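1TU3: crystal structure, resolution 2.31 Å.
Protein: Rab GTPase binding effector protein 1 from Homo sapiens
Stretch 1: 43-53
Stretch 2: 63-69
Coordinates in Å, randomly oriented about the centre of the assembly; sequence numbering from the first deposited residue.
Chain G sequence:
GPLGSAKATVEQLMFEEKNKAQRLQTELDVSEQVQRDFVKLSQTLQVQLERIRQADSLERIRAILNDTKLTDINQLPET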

# COMPACT_ATOMS: atom_id res chain seq x y z
N GLN G 43 1.81 -3.67 3.53
CA GLN G 43 2.77 -4.62 4.07
C GLN G 43 2.96 -5.82 3.12
O GLN G 43 4.08 -6.25 2.89
N THR G 44 1.87 -6.33 2.58
CA THR G 44 1.93 -7.47 1.70
C THR G 44 2.68 -7.13 0.42
O THR G 44 3.52 -7.89 -0.04
N LEU G 45 2.37 -5.96 -0.14
CA LEU G 45 3.03 -5.52 -1.36
C LEU G 45 4.52 -5.32 -1.16
O LEU G 45 5.33 -5.71 -2.02
N GLN G 46 4.90 -4.71 -0.05
CA GLN G 46 6.31 -4.49 0.23
C GLN G 46 7.11 -5.80 0.42
O GLN G 46 8.21 -5.93 -0.12
N VAL G 47 6.56 -6.75 1.17
CA VAL G 47 7.19 -8.06 1.31
C VAL G 47 7.40 -8.68 -0.08
O VAL G 47 8.46 -9.25 -0.36
N GLN G 48 6.42 -8.51 -0.96
CA GLN G 48 6.52 -9.03 -2.32
C GLN G 48 7.55 -8.28 -3.18
O GLN G 48 8.28 -8.91 -3.95
N LEU G 49 7.64 -6.96 -3.06
CA LEU G 49 8.66 -6.24 -3.83
C LEU G 49 10.06 -6.64 -3.36
O LEU G 49 11.01 -6.63 -4.13
N GLU G 50 10.17 -6.97 -2.09
CA GLU G 50 11.46 -7.26 -1.52
C GLU G 50 11.85 -8.67 -1.95
O GLU G 50 12.94 -8.88 -2.45
N ARG G 51 10.95 -9.64 -1.78
CA ARG G 51 11.15 -10.95 -2.37
C ARG G 51 11.67 -10.84 -3.81
O ARG G 51 12.69 -11.42 -4.15
N ILE G 52 10.96 -10.09 -4.64
CA ILE G 52 11.39 -9.90 -6.02
C ILE G 52 12.81 -9.34 -6.11
O ILE G 52 13.60 -9.76 -6.95
N ARG G 53 13.14 -8.40 -5.23
CA ARG G 53 14.48 -7.84 -5.17
C ARG G 53 15.51 -8.92 -4.87
O ARG G 53 16.68 -8.79 -5.19
N ALA G 63 6.88 -16.35 -10.30
CA ALA G 63 6.22 -17.14 -9.26
C ALA G 63 5.81 -16.24 -8.10
O ALA G 63 4.71 -16.34 -7.58
N ILE G 64 6.72 -15.35 -7.70
CA ILE G 64 6.42 -14.38 -6.66
C ILE G 64 5.21 -13.53 -7.07
O ILE G 64 4.31 -13.32 -6.27
N LEU G 65 5.21 -13.06 -8.31
CA LEU G 65 4.14 -12.20 -8.78
C LEU G 65 2.82 -12.96 -8.83
O LEU G 65 1.76 -12.36 -8.99
N ASN G 66 2.90 -14.28 -8.68
CA ASN G 66 1.71 -15.12 -8.82
C ASN G 66 1.27 -15.73 -7.52
O ASN G 66 0.31 -16.48 -7.47
N ASP G 67 1.97 -15.40 -6.44
CA ASP G 67 1.62 -15.95 -5.15
C ASP G 67 0.26 -15.45 -4.67
O ASP G 67 -0.61 -15.11 -5.47
N THR G 68 0.09 -15.40 -3.35
CA THR G 68 -1.16 -14.92 -2.76
C THR G 68 -0.96 -13.64 -1.96
O THR G 68 0.17 -13.27 -1.61
N LYS G 69 -2.06 -12.95 -1.69
CA LYS G 69 -2.04 -11.72 -0.90
C LYS G 69 -3.22 -11.68 0.08
O LYS G 69 -3.99 -12.67 0.11

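A segment of a longer helix packed against a chain segment that is leaving its own helix illustrates a general rule: apolar side chains fill the middle of a small contact, while longer polar ones reach past them to meet donors and acceptors on side chains of the other segment. In this fragment of Rab GTPase binding effector protein 1, residues 43-53 are helical throughout, whereas the second stretch starts in a helix and passes through a type I beta turn from Ile64 to Asp67. Together the two bury 453 Å².

Ile64 is the centre of the apolar part. Its CA-to-CB bond points toward the helix, and its m, t rotamer (chi1 -65°, chi2 170°) lets it touch three residues there. Ile64 CG2 lies 3.6 Å from Ile52 CG1 and 3.5 Å from Gln48 CG, while Ile64 CD1 approaches Arg51 CB at 3.8 Å. Ile52, also m, t, starts sideways, but its end comes nearer, and Ile52 CD1 reaches Leu65 CD2 at 3.8 Å. Leu65 shows that the direction of the CA-to-CB bond need not decide where a side chain ends: its CA-to-CB bond points away, yet with chi1 m and chi2 t its end comes back to the contact. Further along, Thr44 points toward the second stretch and sets Thr44 CG2 3.6 Å from Lys69 CB, a contact made by its methyl group; its OG1 is hydrogen-bonded elsewhere in the structure.

Gln48 and Arg51 carry the polar links from the helix. Gln48 leaves sideways with chi1 between wells at -148°, and its amide end comes nearer the second stretch. Gln48 OE1 accepts a hydrogen bond from Lys69 NZ at 2.9 Å. Lys69 NZ also gives a weak bond of 3.3 Å to Thr68 O, so the ammonium has two acceptors, one from each stretch. The other half of the amide fares less well. Gln48 NE2 sits 3.2 Å from Ile64 O, but the angle is poor and no hydrogen bond results; Ile64 O instead accepts from Asp67 N at 3.1 Å, closing the turn. Gln48 NE2 is also 3.2 Å from Lys69 NZ, a meeting of two donors that proximity alone cannot make into a bond. The lysine end of this arrangement is poorly ordered.

Arg51 points toward the second stretch with chi1 m, chi2 t and chi3 m. Arg51 NH1 donates to Asp67 OD2 at 3.0 Å with an angle of 161°, a well-directed hydrogen bond within a salt bridge. The carboxylate oxygen lies at the guanidinium edge, while Ile64 CG2 covers one face, so a single side chain combines a charged contact with an apolar one. Asp67 points toward the helix, and Asp67 OD1 accepts a weak bond from Thr68 N at 3.1 Å.

Not every charge is spent across the contact. Arg53 points away and pairs within its own helix, giving hydrogen bonds to Glu50 OE1 from Arg53 NH2 at 2.9 Å and from Arg53 NE at 3.0 Å.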

# COMPACT_ATOMS: atom_id res chain seq x y z
CB GLN G 43 2.35 -5.13 5.44
CG GLN G 43 2.35 -4.10 6.52
CD GLN G 43 1.81 -4.64 7.84
OE1 GLN G 43 0.79 -5.35 7.87
NE2 GLN G 43 2.48 -4.31 8.94
CB THR G 44 0.51 -7.97 1.39
OG1 THR G 44 0.01 -8.68 2.53
CG2 THR G 44 0.51 -8.90 0.16
CB LEU G 45 2.40 -4.23 -1.86
CG LEU G 45 0.94 -4.31 -2.27
CD1 LEU G 45 0.41 -2.90 -2.53
CD2 LEU G 45 0.81 -5.20 -3.51
CB GLN G 46 6.48 -3.58 1.46
CG GLN G 46 6.04 -2.16 1.19
CD GLN G 46 5.78 -1.33 2.43
OE1 GLN G 46 5.32 -1.85 3.47
NE2 GLN G 46 6.07 -0.04 2.34
CB VAL G 47 6.34 -9.03 2.18
CG1 VAL G 47 6.88 -10.49 2.09
CG2 VAL G 47 6.39 -8.55 3.62
CB GLN G 48 5.14 -9.01 -2.98
CG GLN G 48 4.92 -10.13 -3.98
CD GLN G 48 3.46 -10.27 -4.39
OE1 GLN G 48 2.56 -10.28 -3.54
NE2 GLN G 48 3.21 -10.39 -5.69
CB LEU G 49 8.53 -4.72 -3.69
CG LEU G 49 7.49 -4.08 -4.58
CD1 LEU G 49 7.45 -2.60 -4.28
CD2 LEU G 49 7.81 -4.32 -6.04
CB GLU G 50 11.39 -7.13 0.02
CG GLU G 50 12.66 -7.55 0.75
CD GLU G 50 13.92 -6.90 0.19
OE1 GLU G 50 13.84 -5.77 -0.34
OE2 GLU G 50 14.99 -7.54 0.30
CB ARG G 51 9.87 -11.76 -2.37
CG ARG G 51 9.52 -12.41 -1.06
CD ARG G 51 8.53 -13.55 -1.30
NE ARG G 51 7.15 -13.08 -1.42
CZ ARG G 51 6.16 -13.79 -1.96
NH1 ARG G 51 6.41 -15.00 -2.45
NH2 ARG G 51 4.93 -13.28 -2.01
CB ILE G 52 10.43 -8.97 -6.77
CG1 ILE G 52 9.14 -9.75 -7.10
CG2 ILE G 52 11.09 -8.42 -8.04
CD1 ILE G 52 8.04 -8.87 -7.61
CB ARG G 53 14.54 -6.77 -4.08
CG ARG G 53 15.25 -5.50 -4.50
CD ARG G 53 16.42 -5.19 -3.62
NE ARG G 53 16.08 -5.13 -2.20
CZ ARG G 53 16.97 -4.93 -1.23
NH1 ARG G 53 18.25 -4.77 -1.53
NH2 ARG G 53 16.59 -4.90 0.04
CB ALA G 63 7.15 -18.24 -8.76
CB ILE G 64 7.62 -13.44 -6.40
CG1 ILE G 64 8.79 -14.27 -5.84
CG2 ILE G 64 7.21 -12.28 -5.46
CD1 ILE G 64 10.12 -13.53 -5.76
CB LEU G 65 4.47 -11.62 -10.16
CG LEU G 65 5.42 -10.41 -10.20
CD1 LEU G 65 5.80 -10.12 -11.62
CD2 LEU G 65 4.76 -9.19 -9.59
CB ASN G 66 1.97 -16.23 -9.83
CG ASN G 66 1.48 -15.87 -11.21
OD1 ASN G 66 0.27 -15.82 -11.46
ND2 ASN G 66 2.41 -15.61 -12.12
CB ASP G 67 2.70 -15.61 -4.13
CG ASP G 67 3.16 -16.84 -3.38
OD1 ASP G 67 2.28 -17.63 -2.97
OD2 ASP G 67 4.39 -17.02 -3.21
CB THR G 68 -1.81 -16.00 -1.85
OG1 THR G 68 -0.90 -16.37 -0.81
CG2 THR G 68 -2.19 -17.23 -2.67
CB LYS G 69 -2.09 -10.49 -1.80
CG LYS G 69 -1.03 -10.45 -2.88
CD LYS G 69 -1.46 -11.23 -4.11
CE LYS G 69 -0.36 -11.33 -5.15
NZ LYS G 69 0.74 -12.23 -4.70